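Local atomic coordinates of histone-lysine N-methyltransferase family member SUVH9 (Arabidopsis thaliana, PDB entry 4NJ5), a protein that takes part in gene silencing and, lacking methyltransferase activity, may bind methylated DNA and recruit RNA polymerase V to chromatin. Residues R236-N241 with R362-R367; V190-G195 with S230-A235. One frame throughout, in Å; residues are numbered along the deposited sequence.

Of the elements in contact, strand 190-206 of the SRA-domain sheet comes first along the chain from the N terminus, and contact 2 closes a loop of 34 residues when helix 228-240 packs its residues 230-235 against the beginning of that strand. The same helix then supplies residues 236-241 to contact 1, whose partner, residues 362-367, arrives only after 120 residues that include the zinc-binding pre-SET region. The two loops follow one another in series, neither nesting nor crossing, and their centres lie about 15 Å apart. Helix 228-240 is thus the shared element: its residues 230-235 meet the SRA sheet and its C-terminal part meets residues 362-367, in the SET part of the chain.

Contact 1: residues R236-N241 with R362-R367; sequences RTLKTN and RLEVFR
Arg362 and Lys239 carry most of this small contact, in which the last turn of helix 228-240 meets Arg362, just ahead of strand 363-367, and Glu364 within the strand. The approach is made by a methylene group: Lys239 CE lies 3.8 Å from Arg362 NH2, oblique to the guanidinium plane, and the two long side chains cross at a slant. Arg362 CG is anti to its own backbone nitrogen (chi1 -164°), and a bend at chi3 turns the guanidinium to the lysine. A bend at chi3 of Lys239 (61°) likewise brings CE beside Arg362 NH2, while NZ runs on to acidic partners. The two cationic ends stay apart, with Lys239 NZ 4.6 Å from Arg362 NH2. The ammonium forms salt bridges with Glu183 and with Asp379, which also accepts a hydrogen bond from the backbone N of Arg362 and so links the helix to the residue leading into the strand.

Leu238, buried and one residue earlier, adds a looser touch: its CD1 comes 4.5 Å from Glu364 OE1. That carboxylate is buried yet well partnered, with OE2 in salt bridges to Arg376 and Arg246 and OE1 hydrogen-bonded to the hydroxyl of Tyr250. The Tyr265 hydroxyl is hydrogen-bonded to Leu238 O.

No hydrogen bond or salt bridge runs directly between the two segments. Their chemistry therefore implies a join of aliphatic carbon against polar groups, in which the two acids on Lys239 NZ probably offset its charge beside the Arg362 guanidinium.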
ATOM      1  N   ARG A 236       7.569  10.821   7.615  1.00 20.10           N
ATOM      2  CA  ARG A 236       9.021  10.677   7.642  1.00 26.57           C
ATOM      3  C   ARG A 236       9.624  11.402   8.842  1.00 26.82           C
ATOM      4  O   ARG A 236      10.440  10.844   9.589  1.00 24.60           O
ATOM      5  CB  ARG A 236       9.606  11.206   6.332  1.00 31.97           C
ATOM      6  CG  ARG A 236      11.109  11.434   6.363  1.00 38.49           C
ATOM      7  CD  ARG A 236      11.542  12.350   5.232  1.00 43.89           C
ATOM      8  NE  ARG A 236      11.495  11.705   3.922  1.00 45.44           N
ATOM      9  CZ  ARG A 236      11.542  12.356   2.764  1.00 45.42           C
ATOM     10  NH1 ARG A 236      11.625  13.676   2.752  1.00 42.63           N
ATOM     11  NH2 ARG A 236      11.495  11.684   1.622  1.00 47.05           N
ATOM     12  N   THR A 237       9.195  12.647   9.027  1.00 23.57           N
ATOM     13  CA  THR A 237       9.686  13.467  10.130  1.00 23.56           C
ATOM     14  C   THR A 237       9.333  12.817  11.470  1.00 21.60           C
ATOM     15  O   THR A 237      10.098  12.891  12.436  1.00 23.36           O
ATOM     16  CB  THR A 237       9.117  14.893  10.075  1.00 26.70           C
ATOM     17  OG1 THR A 237       9.423  15.465   8.800  1.00 23.77           O
ATOM     18  CG2 THR A 237       9.708  15.751  11.178  1.00 27.58           C
ATOM     19  N   LEU A 238       8.174  12.170  11.523  1.00 20.82           N
ATOM     20  CA  LEU A 238       7.779  11.425  12.710  1.00 23.83           C
ATOM     21  C   LEU A 238       8.712  10.248  12.953  1.00 27.86           C
ATOM     22  O   LEU A 238       8.876   9.804  14.090  1.00 27.32           O
ATOM     23  CB  LEU A 238       6.341  10.931  12.580  1.00 20.10           C
ATOM     24  CG  LEU A 238       5.262  12.002  12.684  1.00 17.80           C
ATOM     25  CD1 LEU A 238       3.896  11.340  12.693  1.00 18.77           C
ATOM     26  CD2 LEU A 238       5.475  12.834  13.937  1.00 19.07           C
ATOM     27  N   LYS A 239       9.312   9.733  11.885  1.00 26.02           N
ATOM     28  CA  LYS A 239      10.313   8.678  12.047  1.00 24.50           C
ATOM     29  C   LYS A 239      11.677   9.222  12.473  1.00 23.99           C
ATOM     30  O   LYS A 239      12.438   8.523  13.140  1.00 23.32           O
ATOM     31  CB  LYS A 239      10.467   7.858  10.766  1.00 35.87           C
ATOM     32  CG  LYS A 239       9.215   7.112  10.350  1.00 38.73           C
ATOM     33  CD  LYS A 239       9.381   6.510   8.967  1.00 41.93           C
ATOM     34  CE  LYS A 239      10.518   5.506   8.933  1.00 49.82           C
ATOM     35  NZ  LYS A 239      10.604   4.833   7.609  1.00 55.07           N
ATOM     36  N   THR A 240      11.999  10.456  12.088  1.00 31.92           N
ATOM     37  CA  THR A 240      13.333  10.991  12.389  1.00 35.15           C
ATOM     38  C   THR A 240      13.401  11.986  13.555  1.00 38.09           C
ATOM     39  O   THR A 240      14.370  11.986  14.317  1.00 39.52           O
ATOM     40  CB  THR A 240      14.006  11.626  11.146  1.00 32.89           C
ATOM     41  OG1 THR A 240      13.232  12.742  10.692  1.00 35.64           O
ATOM     42  CG2 THR A 240      14.139  10.608  10.025  1.00 26.48           C
ATOM     43  N   ASN A 241      12.390  12.840  13.685  1.00 32.08           N
ATOM     44  CA  ASN A 241      12.376  13.838  14.756  1.00 29.59           C
ATOM     45  C   ASN A 241      10.954  14.279  15.110  1.00 28.23           C
ATOM     46  O   ASN A 241      10.579  15.429  14.873  1.00 27.68           O
ATOM     47  CB  ASN A 241      13.232  15.048  14.366  1.00 25.84           C
ATOM     48  CG  ASN A 241      13.436  16.017  15.514  1.00 27.57           C
ATOM     49  OD1 ASN A 241      13.129  15.710  16.665  1.00 32.59           O
ATOM     50  ND2 ASN A 241      13.964  17.195  15.207  1.00 28.64           N
ATOM     51  N   ARG A 362       6.968   0.602  11.380  1.00 18.59           N
ATOM     52  CA  ARG A 362       6.767   1.502  12.508  1.00 22.20           C
ATOM     53  C   ARG A 362       5.307   1.947  12.558  1.00 21.94           C
ATOM     54  O   ARG A 362       4.815   2.619  11.649  1.00 22.52           O
ATOM     55  CB  ARG A 362       7.713   2.704  12.424  1.00 32.39           C
ATOM     56  CG  ARG A 362       7.860   3.481  13.729  1.00 41.59           C
ATOM     57  CD  ARG A 362       9.000   4.499  13.658  1.00 47.89           C
ATOM     58  NE  ARG A 362      10.288   3.942  14.060  1.00 50.85           N
ATOM     59  CZ  ARG A 362      11.143   3.348  13.233  1.00 53.95           C
ATOM     60  NH1 ARG A 362      12.292   2.875  13.695  1.00 52.71           N
ATOM     61  NH2 ARG A 362      10.852   3.224  11.944  1.00 56.60           N
ATOM     62  N   LEU A 363       4.614   1.550  13.619  1.00 20.79           N
ATOM     63  CA  LEU A 363       3.194   1.843  13.753  1.00 18.78           C
ATOM     64  C   LEU A 363       2.911   2.793  14.911  1.00 21.44           C
ATOM     65  O   LEU A 363       3.749   3.002  15.794  1.00 20.31           O
ATOM     66  CB  LEU A 363       2.400   0.553  13.951  1.00 20.10           C
ATOM     67  CG  LEU A 363       2.618  -0.555  12.925  1.00 19.79           C
ATOM     68  CD1 LEU A 363       1.840  -1.801  13.329  1.00 16.95           C
ATOM     69  CD2 LEU A 363       2.209  -0.082  11.543  1.00 21.15           C
ATOM     70  N   GLU A 364       1.704   3.348  14.901  1.00 19.78           N
ATOM     71  CA  GLU A 364       1.290   4.329  15.886  1.00 20.72           C
ATOM     72  C   GLU A 364      -0.141   4.066  16.332  1.00 22.14           C
ATOM     73  O   GLU A 364      -1.058   3.980  15.512  1.00 25.09           O
ATOM     74  CB  GLU A 364       1.423   5.737  15.304  1.00 22.80           C
ATOM     75  CG  GLU A 364       0.839   6.842  16.160  1.00 25.09           C
ATOM     76  CD  GLU A 364       1.267   8.221  15.684  1.00 28.82           C
ATOM     77  OE1 GLU A 364       2.452   8.577  15.879  1.00 26.66           O
ATOM     78  OE2 GLU A 364       0.424   8.944  15.109  1.00 26.83           O
ATOM     79  N   VAL A 365      -0.310   3.911  17.639  1.00 25.14           N
ATOM     80  CA  VAL A 365      -1.617   3.782  18.257  1.00 22.83           C
ATOM     81  C   VAL A 365      -2.008   5.170  18.731  1.00 25.01           C
ATOM     82  O   VAL A 365      -1.354   5.742  19.596  1.00 26.53           O
ATOM     83  CB  VAL A 365      -1.570   2.823  19.458  1.00 21.55           C
ATOM     84  CG1 VAL A 365      -2.927   2.754  20.149  1.00 22.06           C
ATOM     85  CG2 VAL A 365      -1.124   1.443  19.009  1.00 20.58           C
ATOM     86  N   PHE A 366      -3.061   5.725  18.150  1.00 22.83           N
ATOM     87  CA  PHE A 366      -3.416   7.105  18.423  1.00 23.99           C
ATOM     88  C   PHE A 366      -4.837   7.226  18.951  1.00 30.22           C
ATOM     89  O   PHE A 366      -5.722   6.453  18.580  1.00 26.90           O
ATOM     90  CB  PHE A 366      -3.244   7.961  17.168  1.00 25.10           C
ATOM     91  CG  PHE A 366      -4.202   7.616  16.070  1.00 26.06           C
ATOM     92  CD1 PHE A 366      -3.946   6.553  15.220  1.00 27.15           C
ATOM     93  CD2 PHE A 366      -5.360   8.353  15.890  1.00 25.32           C
ATOM     94  CE1 PHE A 366      -4.828   6.228  14.210  1.00 28.84           C
ATOM     95  CE2 PHE A 366      -6.247   8.037  14.881  1.00 27.44           C
ATOM     96  CZ  PHE A 366      -5.981   6.971  14.039  1.00 30.75           C
ATOM     97  N   ARG A 367      -5.043   8.199  19.828  1.00 31.03           N
ATOM     98  CA  ARG A 367      -6.355   8.464  20.384  1.00 30.15           C
ATOM     99  C   ARG A 367      -7.243   9.043  19.292  1.00 30.85           C
ATOM    100  O   ARG A 367      -6.775   9.785  18.426  1.00 28.11           O
ATOM    101  CB  ARG A 367      -6.237   9.437  21.558  1.00 39.23           C
ATOM    102  CG  ARG A 367      -7.547   9.763  22.256  1.00 42.81           C
ATOM    103  CD  ARG A 367      -7.949   8.688  23.250  1.00 44.84           C
ATOM    104  NE  ARG A 367      -9.034   9.146  24.111  1.00 48.04           N
ATOM    105  CZ  ARG A 367     -10.324   8.934  23.870  1.00 48.58           C
ATOM    106  NH1 ARG A 367     -10.699   8.258  22.793  1.00 44.39           N
ATOM    107  NH2 ARG A 367     -11.242   9.398  24.710  1.00 50.27           N
TER

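Contact 2: residues V190-G195 with S230-A235; sequences VYVYDG and SVLKFA
Val190 opens the contact by setting a methyl against Leu232 on helix 228-240: Val190 CG1 reaches Leu232 CD2 at 4.2 Å, the branches meeting tip to tip. The valine is also packed on Ile83 of strand 83-84. Tyr191, next along, points away from the helix, and its backbone pairs with Phe84.

Val192 returns to the helix-facing side and makes the closer approach. Its CG1 lies 3.8 Å from Leu232 CD2, while its CB is 3.9 Å from the same methyl. A chi1 of 61° places CG1 over the backbone, flanked by N and C, and this branch meets the leucine. Leu232 CD2 therefore bears on both valines, a single methyl against two neighbouring positions of one strand face. As modelled, Leu232 lies away from the staggered rotamers (chi1 -102°, chi2 15°). All three side chains are buried, and Val192 packs further on Leu180 and Arg178 of strand 174-180.

At Tyr193 the ring has the backbone N of Gly195 over its centre, 3.4 Å above the plane. Asp194 turns its carboxylate to the beginning of the helix, where OD2 accepts a hydrogen bond from Ser229 and forms a salt bridge with Arg178. Gly195 follows with a positive phi, and it is in this conformation that its N lies over the Tyr193 ring.

Such apolar helix-on-sheet packing, one buried leucine of the helix set against two valines two residues apart on the strand, joins helix 228-240 to the mixed sheet of the SRA domain.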
ATOM      1  N   VAL A 190       8.258   6.955  -4.750  1.00 17.35           N
ATOM      2  CA  VAL A 190       6.824   7.037  -4.517  1.00 17.15           C
ATOM      3  C   VAL A 190       6.231   8.216  -5.295  1.00 18.27           C
ATOM      4  O   VAL A 190       6.758   9.331  -5.241  1.00 19.40           O
ATOM      5  CB  VAL A 190       6.514   7.198  -3.007  1.00 21.36           C
ATOM      6  CG1 VAL A 190       5.071   7.621  -2.789  1.00 21.77           C
ATOM      7  CG2 VAL A 190       6.820   5.908  -2.259  1.00 18.71           C
ATOM      8  N   TYR A 191       5.150   7.961  -6.030  1.00 19.31           N
ATOM      9  CA  TYR A 191       4.402   9.031  -6.690  1.00 17.46           C
ATOM     10  C   TYR A 191       3.102   9.286  -5.947  1.00 19.27           C
ATOM     11  O   TYR A 191       2.317   8.366  -5.716  1.00 23.56           O
ATOM     12  CB  TYR A 191       4.119   8.699  -8.162  1.00 17.95           C
ATOM     13  CG  TYR A 191       5.378   8.550  -8.974  1.00 17.56           C
ATOM     14  CD1 TYR A 191       6.191   9.644  -9.229  1.00 16.59           C
ATOM     15  CD2 TYR A 191       5.768   7.313  -9.465  1.00 20.53           C
ATOM     16  CE1 TYR A 191       7.355   9.512  -9.955  1.00 18.56           C
ATOM     17  CE2 TYR A 191       6.928   7.170 -10.194  1.00 22.90           C
ATOM     18  CZ  TYR A 191       7.722   8.272 -10.432  1.00 23.91           C
ATOM     19  OH  TYR A 191       8.882   8.135 -11.158  1.00 30.48           O
ATOM     20  N   VAL A 192       2.882  10.538  -5.563  1.00 16.72           N
ATOM     21  CA  VAL A 192       1.682  10.888  -4.820  1.00 17.54           C
ATOM     22  C   VAL A 192       0.888  11.979  -5.534  1.00 17.65           C
ATOM     23  O   VAL A 192       1.447  12.951  -6.036  1.00 17.34           O
ATOM     24  CB  VAL A 192       2.010  11.295  -3.362  1.00 18.44           C
ATOM     25  CG1 VAL A 192       2.919  12.515  -3.324  1.00 18.49           C
ATOM     26  CG2 VAL A 192       0.728  11.540  -2.576  1.00 19.56           C
ATOM     27  N   TYR A 193      -0.424  11.793  -5.602  1.00 20.73           N
ATOM     28  CA  TYR A 193      -1.296  12.764  -6.241  1.00 19.12           C
ATOM     29  C   TYR A 193      -1.611  13.898  -5.269  1.00 19.77           C
ATOM     30  O   TYR A 193      -2.116  13.660  -4.178  1.00 20.73           O
ATOM     31  CB  TYR A 193      -2.568  12.068  -6.719  1.00 19.24           C
ATOM     32  CG  TYR A 193      -3.620  12.994  -7.273  1.00 24.77           C
ATOM     33  CD1 TYR A 193      -3.340  13.839  -8.339  1.00 24.95           C
ATOM     34  CD2 TYR A 193      -4.907  13.007  -6.746  1.00 21.89           C
ATOM     35  CE1 TYR A 193      -4.307  14.684  -8.854  1.00 26.42           C
ATOM     36  CE2 TYR A 193      -5.879  13.846  -7.255  1.00 23.58           C
ATOM     37  CZ  TYR A 193      -5.575  14.680  -8.309  1.00 22.26           C
ATOM     38  OH  TYR A 193      -6.538  15.517  -8.814  1.00 23.54           O
ATOM     39  N   ASP A 194      -1.294  15.129  -5.661  1.00 19.77           N
ATOM     40  CA  ASP A 194      -1.505  16.286  -4.792  1.00 20.99           C
ATOM     41  C   ASP A 194      -2.694  17.150  -5.208  1.00 22.08           C
ATOM     42  O   ASP A 194      -2.916  18.217  -4.639  1.00 23.28           O
ATOM     43  CB  ASP A 194      -0.243  17.153  -4.711  1.00 24.19           C
ATOM     44  CG  ASP A 194       0.770  16.626  -3.708  1.00 24.87           C
ATOM     45  OD1 ASP A 194       0.382  15.842  -2.813  1.00 21.13           O
ATOM     46  OD2 ASP A 194       1.957  17.009  -3.811  1.00 21.64           O
ATOM     47  N   GLY A 195      -3.451  16.700  -6.201  1.00 21.90           N
ATOM     48  CA  GLY A 195      -4.656  17.408  -6.593  1.00 23.23           C
ATOM     49  C   GLY A 195      -4.500  18.388  -7.742  1.00 23.74           C
ATOM     50  O   GLY A 195      -3.661  18.208  -8.632  1.00 21.67           O
ATOM     51  N   SER A 230       2.681  16.317   1.638  1.00 20.40           N
ATOM     52  CA  SER A 230       2.783  16.873   2.983  1.00 22.67           C
ATOM     53  C   SER A 230       2.655  15.778   4.042  1.00 20.86           C
ATOM     54  O   SER A 230       3.408  15.752   5.020  1.00 17.48           O
ATOM     55  CB  SER A 230       1.707  17.937   3.199  1.00 26.25           C
ATOM     56  OG  SER A 230       1.808  18.959   2.223  1.00 30.83           O
ATOM     57  N   VAL A 231       1.698  14.879   3.834  1.00 18.35           N
ATOM     58  CA  VAL A 231       1.496  13.745   4.728  1.00 20.53           C
ATOM     59  C   VAL A 231       2.741  12.853   4.749  1.00 25.44           C
ATOM     60  O   VAL A 231       3.168  12.382   5.807  1.00 27.84           O
ATOM     61  CB  VAL A 231       0.241  12.931   4.324  1.00 19.65           C
ATOM     62  CG1 VAL A 231       0.061  11.726   5.230  1.00 14.89           C
ATOM     63  CG2 VAL A 231      -1.004  13.820   4.365  1.00 16.04           C
ATOM     64  N   LEU A 232       3.331  12.646   3.575  1.00 15.52           N
ATOM     65  CA  LEU A 232       4.549  11.851   3.447  1.00 15.73           C
ATOM     66  C   LEU A 232       5.694  12.446   4.259  1.00 17.72           C
ATOM     67  O   LEU A 232       6.325  11.756   5.078  1.00 22.99           O
ATOM     68  CB  LEU A 232       4.963  11.742   1.975  1.00 29.16           C
ATOM     69  CG  LEU A 232       4.671  10.448   1.207  1.00 34.38           C
ATOM     70  CD1 LEU A 232       3.681   9.577   1.945  1.00 35.55           C
ATOM     71  CD2 LEU A 232       4.156  10.758  -0.189  1.00 35.59           C
ATOM     72  N   LYS A 233       5.962  13.730   4.028  1.00 20.85           N
ATOM     73  CA  LYS A 233       7.052  14.409   4.721  1.00 22.35           C
ATOM     74  C   LYS A 233       6.819  14.399   6.231  1.00 17.59           C
ATOM     75  O   LYS A 233       7.745  14.186   7.016  1.00 21.26           O
ATOM     76  CB  LYS A 233       7.232  15.834   4.189  1.00 34.92           C
ATOM     77  CG  LYS A 233       7.711  15.883   2.740  1.00 43.25           C
ATOM     78  CD  LYS A 233       8.281  17.247   2.360  1.00 48.36           C
ATOM     79  CE  LYS A 233       7.291  18.070   1.544  1.00 53.26           C
ATOM     80  NZ  LYS A 233       7.912  19.315   1.000  1.00 56.31           N
ATOM     81  N   PHE A 234       5.565  14.600   6.620  1.00 17.25           N
ATOM     82  CA  PHE A 234       5.163  14.559   8.020  1.00 18.97           C
ATOM     83  C   PHE A 234       5.465  13.203   8.672  1.00 19.25           C
ATOM     84  O   PHE A 234       6.051  13.143   9.762  1.00 20.15           O
ATOM     85  CB  PHE A 234       3.674  14.889   8.135  1.00 22.26           C
ATOM     86  CG  PHE A 234       3.187  15.008   9.544  1.00 26.68           C
ATOM     87  CD1 PHE A 234       3.412  16.164  10.272  1.00 30.15           C
ATOM     88  CD2 PHE A 234       2.496  13.968  10.141  1.00 30.28           C
ATOM     89  CE1 PHE A 234       2.961  16.278  11.576  1.00 32.22           C
ATOM     90  CE2 PHE A 234       2.043  14.076  11.441  1.00 32.47           C
ATOM     91  CZ  PHE A 234       2.276  15.232  12.161  1.00 31.41           C
ATOM     92  N   ALA A 235       5.069  12.122   8.003  1.00 22.29           N
ATOM     93  CA  ALA A 235       5.324  10.766   8.500  1.00 25.28           C
ATOM     94  C   ALA A 235       6.819  10.499   8.664  1.00 25.60           C
ATOM     95  O   ALA A 235       7.282  10.015   9.716  1.00 27.36           O
ATOM     96  CB  ALA A 235       4.709   9.738   7.561  1.00 15.54           C
TER